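PDB 2WAD: penicillin-binding protein 2B from Streptococcus pneumoniae, which probably acts as a peptidoglycan transpeptidase of the elongasome, forming the peptide cross-links between glycan strands of the cell wall, and binds penicillin. Local coordinates for residues E273-G278 with K306-T311; T89-K94 with A122-Y127; S231-S236 with S266-Q271. All blocks are in the same frame, centred on the assembly; numbering follows the deposited sequence.

Overall arrangement
From the N terminus, the chain first closes interaction 2, where the start of helix 90-100 meets the residues leading into helix 124-131. Its centre lies about 49 Å from the centre of the chain. Interaction 3 follows and joins the helical turn 231-234 and its exit to the start of helix 267-271. Interaction 1 comes last and ties helix 273-276 to strand 307-310. Each closes a loop of 27 to 29 residues, 15 of them helical in interaction 2 and 13 in strands in interaction 1. The loops are in series. Interactions 1 and 3 touch through Leu276 and Glu269 and through Leu310 and Leu268. Interaction 2 stands apart, about 44 Å from each, centre to centre.

Interaction 1. Residues E273-G278 with K306-T311; sequences EEVLQG and KNIKLT. Unlike the reference sequence in segment 273-278: Val275 (reference Thr). Unlike the reference sequence in segment 306-311: Lys306 (reference Asn).
Val275 and Lys306 join the last turn of the short helix 273-276 to the start of strand 307-310 through one backbone bond, with Leu276 and Lys306 the nearest pair of CA atoms at 5.3 Å. Lys306 N donates to Val275 O over 3.3 Å. The bond is moderately bent, with an angle of 145° at the hydrogen.

Two branched side chains of the helix reach the strand. Val275 has CG1 anti to its backbone N (chi1 175°). Val275 CG1 meets Lys306 CB at 4.0 Å. Val275 CG1 also lies 4.2 Å from Ile308 CG2. The Val275 and Lys306 side chains cross at about a right angle. Leu276 uses CD2. Leu276 CD2 lies 3.7 Å from the backbone atom Lys306 O. Leu276 CD2 also meets Ile308 CG1 at 4.3 Å. Ile308 thus offers a different branch to each helix residue: CG2 to Val275 and CG1 to Leu276. Its CB points toward the helix.

The Lys306 chain bends at chi2 (-39°). The amine runs off from the helix to Asp552, with which NZ forms a salt bridge. Strand 307-310 lies between strands 63-64 and 547-553 in a mixed sheet. Val275 also packs on Ile550 of strand 547-553, and Leu276 on Ile63 of strand 63-64, so the helix end rests across three neighbouring strands.

The contact is structural packing away from the annotated sites. Val275 and Lys306 meet through main chain and aliphatic carbons. The chemistry is therefore mainly apolar. One backbone bond links the helix end to the strand start, and the lysine charge is paired with the sheet instead of the helix.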
loop_
_atom_site.group_PDB
_atom_site.type_symbol
_atom_site.label_atom_id
_atom_site.label_comp_id
_atom_site.label_asym_id
_atom_site.label_seq_id
_atom_site.Cartn_x
_atom_site.Cartn_y
_atom_site.Cartn_z
ATOM N N GLU A 273 6.706 1.157 10.117
ATOM C CA GLU A 273 8.034 1.628 10.489
ATOM C C GLU A 273 8.236 1.759 12.001
ATOM O O GLU A 273 9.262 1.357 12.528
ATOM C CB GLU A 273 8.330 2.962 9.781
ATOM C CG GLU A 273 9.471 3.785 10.376
ATOM C CD GLU A 273 10.808 3.067 10.378
ATOM O OE1 GLU A 273 11.155 2.369 9.390
ATOM O OE2 GLU A 273 11.531 3.236 11.382
ATOM N N GLU A 274 7.276 2.337 12.706
ATOM C CA GLU A 274 7.408 2.487 14.152
ATOM C C GLU A 274 7.527 1.112 14.814
ATOM O O GLU A 274 8.194 0.956 15.825
ATOM C CB GLU A 274 6.186 3.239 14.696
ATOM C CG GLU A 274 6.416 3.962 16.017
ATOM C CD GLU A 274 5.150 4.148 16.846
ATOM O OE1 GLU A 274 4.061 4.434 16.296
ATOM O OE2 GLU A 274 5.263 4.012 18.082
ATOM N N VAL A 275 6.839 0.111 14.272
ATOM C CA VAL A 275 6.884 -1.228 14.845
ATOM C C VAL A 275 8.185 -1.936 14.464
ATOM O O VAL A 275 8.778 -2.613 15.292
ATOM C CB VAL A 275 5.686 -2.092 14.384
ATOM C CG1 VAL A 275 5.844 -3.517 14.918
ATOM C CG2 VAL A 275 4.358 -1.497 14.845
ATOM N N LEU A 276 8.634 -1.780 13.222
ATOM C CA LEU A 276 9.760 -2.563 12.727
ATOM C C LEU A 276 11.121 -2.026 13.204
ATOM O O LEU A 276 12.075 -2.798 13.380
ATOM C CB LEU A 276 9.716 -2.676 11.201
ATOM C CG LEU A 276 8.519 -3.390 10.556
ATOM C CD1 LEU A 276 8.360 -2.943 9.109
ATOM C CD2 LEU A 276 8.626 -4.902 10.635
ATOM N N GLN A 277 11.209 -0.720 13.445
ATOM C CA GLN A 277 12.489 -0.082 13.798
ATOM C C GLN A 277 13.111 -0.624 15.082
ATOM O O GLN A 277 12.479 -0.626 16.131
ATOM C CB GLN A 277 12.350 1.440 13.906
ATOM C CG GLN A 277 13.670 2.194 14.140
ATOM C CD GLN A 277 14.591 2.103 12.941
ATOM O OE1 GLN A 277 14.172 2.358 11.809
ATOM N NE2 GLN A 277 15.835 1.706 13.172
ATOM N N GLY A 278 14.357 -1.079 15.009
ATOM C CA GLY A 278 15.011 -1.629 16.184
ATOM C C GLY A 278 15.027 -0.628 17.324
ATOM O O GLY A 278 15.129 0.578 17.105
ATOM N N LYS A 306 10.326 -5.316 16.346
ATOM C CA LYS A 306 9.306 -6.349 16.460
ATOM C C LYS A 306 8.898 -6.770 15.058
ATOM O O LYS A 306 9.294 -6.131 14.079
ATOM C CB LYS A 306 8.089 -5.902 17.278
ATOM C CG LYS A 306 8.380 -5.493 18.740
ATOM C CD LYS A 306 9.424 -6.392 19.395
ATOM C CE LYS A 306 9.897 -5.866 20.740
ATOM N NZ LYS A 306 11.055 -6.655 21.276
ATOM N N ASN A 307 8.127 -7.852 14.976
ATOM C CA ASN A 307 7.758 -8.455 13.702
ATOM C C ASN A 307 6.265 -8.263 13.484
ATOM O O ASN A 307 5.513 -8.161 14.458
ATOM C CB ASN A 307 8.094 -9.956 13.694
ATOM C CG ASN A 307 9.515 -10.243 14.155
ATOM O OD1 ASN A 307 9.721 -10.765 15.249
ATOM N ND2 ASN A 307 10.499 -9.901 13.327
ATOM N N ILE A 308 5.852 -8.195 12.219
ATOM C CA ILE A 308 4.439 -8.235 11.882
ATOM C C ILE A 308 4.171 -9.523 11.112
ATOM O O ILE A 308 5.004 -9.948 10.302
ATOM C CB ILE A 308 4.001 -7.019 11.025
ATOM C CG1 ILE A 308 4.886 -6.890 9.785
ATOM C CG2 ILE A 308 4.066 -5.739 11.856
ATOM C CD1 ILE A 308 4.404 -5.886 8.738
ATOM N N LYS A 309 3.017 -10.129 11.387
ATOM C CA LYS A 309 2.514 -11.281 10.645
ATOM C C LYS A 309 1.290 -10.858 9.840
ATOM O O LYS A 309 0.333 -10.304 10.381
ATOM C CB LYS A 309 2.179 -12.423 11.612
ATOM C CG LYS A 309 1.570 -13.680 10.978
ATOM C CD LYS A 309 1.699 -14.913 11.898
ATOM C CE LYS A 309 0.454 -15.132 12.763
ATOM N NZ LYS A 309 0.250 -16.540 13.228
ATOM N N LEU A 310 1.320 -11.114 8.534
ATOM C CA LEU A 310 0.215 -10.724 7.659
ATOM C C LEU A 310 -0.984 -11.647 7.768
ATOM O O LEU A 310 -0.901 -12.756 8.295
ATOM C CB LEU A 310 0.643 -10.675 6.198
ATOM C CG LEU A 310 1.980 -9.995 5.911
ATOM C CD1 LEU A 310 2.115 -9.858 4.396
ATOM C CD2 LEU A 310 2.045 -8.659 6.636
ATOM N N THR A 311 -2.104 -11.154 7.251
ATOM C CA THR A 311 -3.352 -11.896 7.237
ATOM C C THR A 311 -3.365 -12.787 6.008
ATOM O O THR A 311 -4.180 -13.702 5.932
ATOM C CB THR A 311 -4.552 -10.936 7.130
ATOM O OG1 THR A 311 -4.357 -10.067 6.006
ATOM C CG2 THR A 311 -4.688 -10.070 8.378
#

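Interaction 2. Residues T89-K94 with A122-Y127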
loop_
_atom_site.group_PDB
_atom_site.type_symbol
_atom_site.label_atom_id
_atom_site.label_comp_id
_atom_site.label_asym_id
_atom_site.label_seq_id
_atom_site.Cartn_x
_atom_site.Cartn_y
_atom_site.Cartn_z
ATOM N N THR A 89 41.347 16.127 15.320
ATOM C CA THR A 89 41.327 17.309 14.463
ATOM C C THR A 89 40.973 16.852 13.045
ATOM O O THR A 89 40.841 15.649 12.792
ATOM C CB THR A 89 42.678 18.043 14.445
ATOM O OG1 THR A 89 43.717 17.134 14.057
ATOM C CG2 THR A 89 43.013 18.654 15.813
ATOM N N ALA A 90 40.808 17.804 12.127
ATOM C CA ALA A 90 40.562 17.472 10.726
ATOM C C ALA A 90 41.835 16.842 10.133
ATOM O O ALA A 90 41.781 15.999 9.238
ATOM C CB ALA A 90 40.172 18.723 9.957
ATOM N N THR A 91 42.973 17.285 10.653
ATOM C CA THR A 91 44.265 16.747 10.297
ATOM C C THR A 91 44.471 15.293 10.763
ATOM O O THR A 91 44.929 14.451 9.989
ATOM C CB THR A 91 45.349 17.712 10.754
ATOM O OG1 THR A 91 45.123 18.959 10.083
ATOM C CG2 THR A 91 46.752 17.205 10.399
ATOM N N ASP A 92 44.114 14.989 12.008
ATOM C CA ASP A 92 44.052 13.599 12.463
ATOM C C ASP A 92 43.127 12.755 11.560
ATOM O O ASP A 92 43.366 11.563 11.323
ATOM C CB ASP A 92 43.594 13.506 13.928
ATOM C CG ASP A 92 44.505 14.258 14.902
ATOM O OD1 ASP A 92 45.703 14.444 14.623
ATOM O OD2 ASP A 92 44.023 14.682 15.973
ATOM N N LEU A 93 42.071 13.357 11.030
ATOM C CA LEU A 93 41.203 12.618 10.107
ATOM C C LEU A 93 41.850 12.299 8.754
ATOM O O LEU A 93 41.683 11.203 8.215
ATOM C CB LEU A 93 39.861 13.327 9.915
ATOM C CG LEU A 93 38.649 12.877 10.750
ATOM C CD1 LEU A 93 39.012 12.163 12.032
ATOM C CD2 LEU A 93 37.683 14.030 11.037
ATOM N N LYS A 94 42.569 13.270 8.204
ATOM C CA LYS A 94 43.266 13.105 6.943
ATOM C C LYS A 94 44.359 12.043 7.077
ATOM O O LYS A 94 44.536 11.250 6.160
ATOM C CB LYS A 94 43.884 14.435 6.498
ATOM C CG LYS A 94 42.864 15.443 5.986
ATOM C CD LYS A 94 43.553 16.544 5.195
ATOM C CE LYS A 94 44.635 17.205 6.015
ATOM N NZ LYS A 94 45.070 18.503 5.437
ATOM N N ALA A 122 40.536 21.866 6.059
ATOM C CA ALA A 122 41.140 20.988 7.046
ATOM C C ALA A 122 42.535 21.429 7.458
ATOM O O ALA A 122 42.962 21.151 8.571
ATOM C CB ALA A 122 41.179 19.563 6.526
ATOM N N ASP A 123 43.262 22.086 6.564
ATOM C CA ASP A 123 44.559 22.621 6.946
ATOM C C ASP A 123 44.335 23.810 7.886
ATOM O O ASP A 123 43.662 24.765 7.512
ATOM C CB ASP A 123 45.349 23.027 5.701
ATOM C CG ASP A 123 46.794 23.368 6.009
ATOM O OD1 ASP A 123 47.062 23.827 7.140
ATOM O OD2 ASP A 123 47.668 23.198 5.126
ATOM N N PRO A 124 44.880 23.750 9.114
ATOM C CA PRO A 124 44.700 24.797 10.136
ATOM C C PRO A 124 45.061 26.206 9.667
ATOM O O PRO A 124 44.308 27.157 9.908
ATOM C CB PRO A 124 45.659 24.375 11.257
ATOM C CG PRO A 124 45.858 22.903 11.067
ATOM C CD PRO A 124 45.735 22.646 9.591
ATOM N N GLU A 125 46.215 26.326 9.018
ATOM C CA GLU A 125 46.702 27.585 8.473
ATOM C C GLU A 125 45.728 28.075 7.404
ATOM O O GLU A 125 45.232 29.199 7.487
ATOM C CB GLU A 125 48.103 27.374 7.896
ATOM C CG GLU A 125 48.846 28.606 7.385
ATOM C CD GLU A 125 49.952 28.234 6.393
ATOM O OE1 GLU A 125 49.687 27.415 5.479
ATOM O OE2 GLU A 125 51.088 28.753 6.515
ATOM N N ILE A 126 45.417 27.219 6.431
ATOM C CA ILE A 126 44.429 27.546 5.402
ATOM C C ILE A 126 43.078 27.978 5.985
ATOM O O ILE A 126 42.423 28.881 5.463
ATOM C CB ILE A 126 44.225 26.379 4.408
ATOM C CG1 ILE A 126 45.553 25.964 3.771
ATOM C CG2 ILE A 126 43.232 26.754 3.333
ATOM C CD1 ILE A 126 46.067 26.910 2.707
ATOM N N TYR A 127 42.643 27.342 7.068
ATOM C CA TYR A 127 41.393 27.749 7.681
ATOM C C TYR A 127 41.480 29.162 8.268
ATOM O O TYR A 127 40.552 29.963 8.135
ATOM C CB TYR A 127 40.919 26.742 8.727
ATOM C CG TYR A 127 39.643 27.197 9.392
ATOM C CD1 TYR A 127 38.459 27.270 8.668
ATOM C CD2 TYR A 127 39.623 27.592 10.726
ATOM C CE1 TYR A 127 37.288 27.704 9.252
ATOM C CE2 TYR A 127 38.451 28.025 11.325
ATOM C CZ TYR A 127 37.291 28.086 10.579
ATOM O OH TYR A 127 36.107 28.515 11.137
#
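Ala90 and Ala122 meet methyl to methyl where two helix starts approach each other, CB to CB at 3.7 Å. Each of these CB atoms points toward the opposite segment. Helix 90-100 opens with a capping box: Asp92 N donates to Thr89 OG1, and Thr89 N donates to Asp92 OD2. The second donor stands 44° out of the carboxylate plane. Helix 124-131 has Asp123 as its N-cap, with OD1 accepting from Glu125 N.

Thr91 comes in beside the alanine pair. Thr91 OG1, anti to the carbonyl carbon (chi1 -60°), lies 3.8 Å from Pro124 CD. The threonine and proline side chains cross at about a right angle. Lys94, one turn along from Ala90, also points toward Ala122, and Lys94 CD lies against Ala122 CB at 4.1 Å. Ala122 CB is thus touched by both Ala90 and Lys94. Lys94 also packs on Tyr119 and Phe178, which links this surface contact to helices 113-121 and 169-182. The Lys94 chain bends at chi3 (-55°), which sets CE. Lys94 NZ lies 5.4 Å from Asp123 OD2, too far for direct contact between the charges.

Interaction 3. Residues S231-S236 with S266-Q271; sequences SSIVGS and SYLEKQ
Ser236 N donates to Ser266 OG over 2.8 Å, the shortest hydrogen bond made directly between the two segments. The angle at its hydrogen is 148°. Ser236 OG has its partner in Thr265, just before the second segment.

Two further bonds carry the end of the short, weakly bonded helical turn 231-234 onto the start of helix 267-271. Glu269 N donates to Val234 O over 2.9 Å, and it lies nearly in line with the carbonyl, at a C=O...N angle of 169°. Leu268 N makes a weak bond to Ile233 O at 3.3 Å. These amides belong to the first turn of their helix, where N-H groups lack acceptors within the helix itself.

Gly235 passes close to the second segment with positive phi. Gly235 CA makes a CA-H...O contact with Ser266 O at 3.3 Å and lies at the edge of the Tyr267 ring.

Ile233 CG2 meets Leu268 CD1 at 4.0 Å. The Val234 and Glu269 side chains lie side by side and point the same way. The Glu269 chain bends at chi2 (-88°). Glu269 OE2 accepts from a water O at 2.6 Å, and that water also donates to Gly235 O. The carboxylate forms salt bridges with Arg60 and Arg223. Paired with two arginines, Glu269 probably stays ionised, and the contact thus joins first-turn amides, a glycine passage and a buried glutamate held by two arginines.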
loop_
_atom_site.group_PDB
_atom_site.type_symbol
_atom_site.label_atom_id
_atom_site.label_comp_id
_atom_site.label_asym_id
_atom_site.label_seq_id
_atom_site.Cartn_x
_atom_site.Cartn_y
_atom_site.Cartn_z
ATOM N N SER A 231 5.941 -9.812 -2.511
ATOM C CA SER A 231 7.086 -8.895 -2.514
ATOM C C SER A 231 6.732 -7.449 -2.860
ATOM O O SER A 231 7.229 -6.527 -2.224
ATOM C CB SER A 231 8.259 -9.410 -3.365
ATOM O OG SER A 231 7.938 -9.375 -4.745
ATOM N N SER A 232 5.864 -7.233 -3.841
ATOM C CA SER A 232 5.488 -5.864 -4.215
ATOM C C SER A 232 4.862 -5.074 -3.059
ATOM O O SER A 232 4.969 -3.846 -3.004
ATOM C CB SER A 232 4.513 -5.897 -5.397
ATOM O OG SER A 232 3.440 -6.809 -5.152
ATOM N N ILE A 233 4.215 -5.781 -2.136
ATOM C CA ILE A 233 3.447 -5.171 -1.078
ATOM C C ILE A 233 4.293 -4.934 0.174
ATOM O O ILE A 233 3.948 -4.104 1.022
ATOM C CB ILE A 233 2.225 -6.043 -0.803
ATOM C CG1 ILE A 233 1.187 -5.859 -1.931
ATOM C CG2 ILE A 233 1.633 -5.759 0.567
ATOM C CD1 ILE A 233 0.155 -6.972 -1.993
ATOM N N VAL A 234 5.422 -5.638 0.271
ATOM C CA VAL A 234 6.310 -5.491 1.414
ATOM C C VAL A 234 6.889 -4.077 1.490
ATOM O O VAL A 234 6.838 -3.478 2.556
ATOM C CB VAL A 234 7.458 -6.540 1.438
ATOM C CG1 VAL A 234 8.536 -6.155 2.440
ATOM C CG2 VAL A 234 6.926 -7.948 1.731
ATOM N N GLY A 235 7.447 -3.571 0.393
ATOM C CA GLY A 235 8.011 -2.230 0.315
ATOM C C GLY A 235 9.519 -2.248 0.414
ATOM O O GLY A 235 10.135 -3.315 0.484
ATOM N N SER A 236 10.141 -1.076 0.430
ATOM C CA SER A 236 11.596 -1.017 0.580
ATOM C C SER A 236 12.035 -0.259 1.837
ATOM O O SER A 236 11.249 0.444 2.474
ATOM C CB SER A 236 12.244 -0.404 -0.671
ATOM O OG SER A 236 11.561 0.793 -1.018
ATOM N N SER A 266 8.432 2.652 1.568
ATOM C CA SER A 266 7.228 2.348 0.804
ATOM C C SER A 266 6.394 1.206 1.414
ATOM O O SER A 266 6.924 0.330 2.093
ATOM C CB SER A 266 7.607 2.029 -0.645
ATOM O OG SER A 266 8.361 0.831 -0.694
ATOM N N TYR A 267 5.088 1.237 1.161
ATOM C CA TYR A 267 4.169 0.155 1.523
ATOM C C TYR A 267 4.239 -0.306 2.975
ATOM O O TYR A 267 4.395 0.526 3.871
ATOM C CB TYR A 267 4.242 -0.966 0.475
ATOM C CG TYR A 267 4.016 -0.379 -0.898
ATOM C CD1 TYR A 267 5.047 -0.313 -1.834
ATOM C CD2 TYR A 267 2.773 0.180 -1.233
ATOM C CE1 TYR A 267 4.849 0.269 -3.086
ATOM C CE2 TYR A 267 2.567 0.763 -2.468
ATOM C CZ TYR A 267 3.613 0.799 -3.387
ATOM O OH TYR A 267 3.429 1.383 -4.615
ATOM N N LEU A 268 4.168 -1.612 3.216
ATOM C CA LEU A 268 4.238 -2.128 4.588
ATOM C C LEU A 268 5.463 -1.663 5.398
ATOM O O LEU A 268 5.341 -1.368 6.594
ATOM C CB LEU A 268 4.118 -3.659 4.624
ATOM C CG LEU A 268 2.831 -4.352 4.177
ATOM C CD1 LEU A 268 2.955 -5.871 4.369
ATOM C CD2 LEU A 268 1.620 -3.799 4.943
ATOM N N GLU A 269 6.642 -1.609 4.782
ATOM C CA GLU A 269 7.851 -1.274 5.550
ATOM C C GLU A 269 7.673 0.135 6.073
ATOM O O GLU A 269 8.106 0.442 7.176
ATOM C CB GLU A 269 9.143 -1.322 4.721
ATOM C CG GLU A 269 9.595 -2.697 4.256
ATOM C CD GLU A 269 10.475 -3.408 5.256
ATOM O OE1 GLU A 269 10.456 -3.053 6.461
ATOM O OE2 GLU A 269 11.195 -4.334 4.827
ATOM N N LYS A 270 7.037 0.988 5.282
ATOM C CA LYS A 270 6.786 2.355 5.703
ATOM C C LYS A 270 5.632 2.430 6.696
ATOM O O LYS A 270 5.736 3.076 7.730
ATOM C CB LYS A 270 6.528 3.262 4.495
ATOM C CG LYS A 270 6.299 4.738 4.850
ATOM C CD LYS A 270 6.282 5.613 3.603
ATOM C CE LYS A 270 5.606 6.932 3.891
ATOM N NZ LYS A 270 6.046 7.945 2.908
ATOM N N GLN A 271 4.516 1.790 6.367
ATOM C CA GLN A 271 3.342 1.847 7.232
ATOM C C GLN A 271 3.636 1.428 8.677
ATOM O O GLN A 271 3.130 2.041 9.619
ATOM C CB GLN A 271 2.218 1.003 6.632
ATOM C CG GLN A 271 0.926 1.140 7.350
ATOM C CD GLN A 271 0.251 2.468 7.068
ATOM O OE1 GLN A 271 -0.814 2.761 7.624
ATOM N NE2 GLN A 271 0.862 3.271 6.204
HETATM O O HOH W 1 12.213 -4.104 2.478
#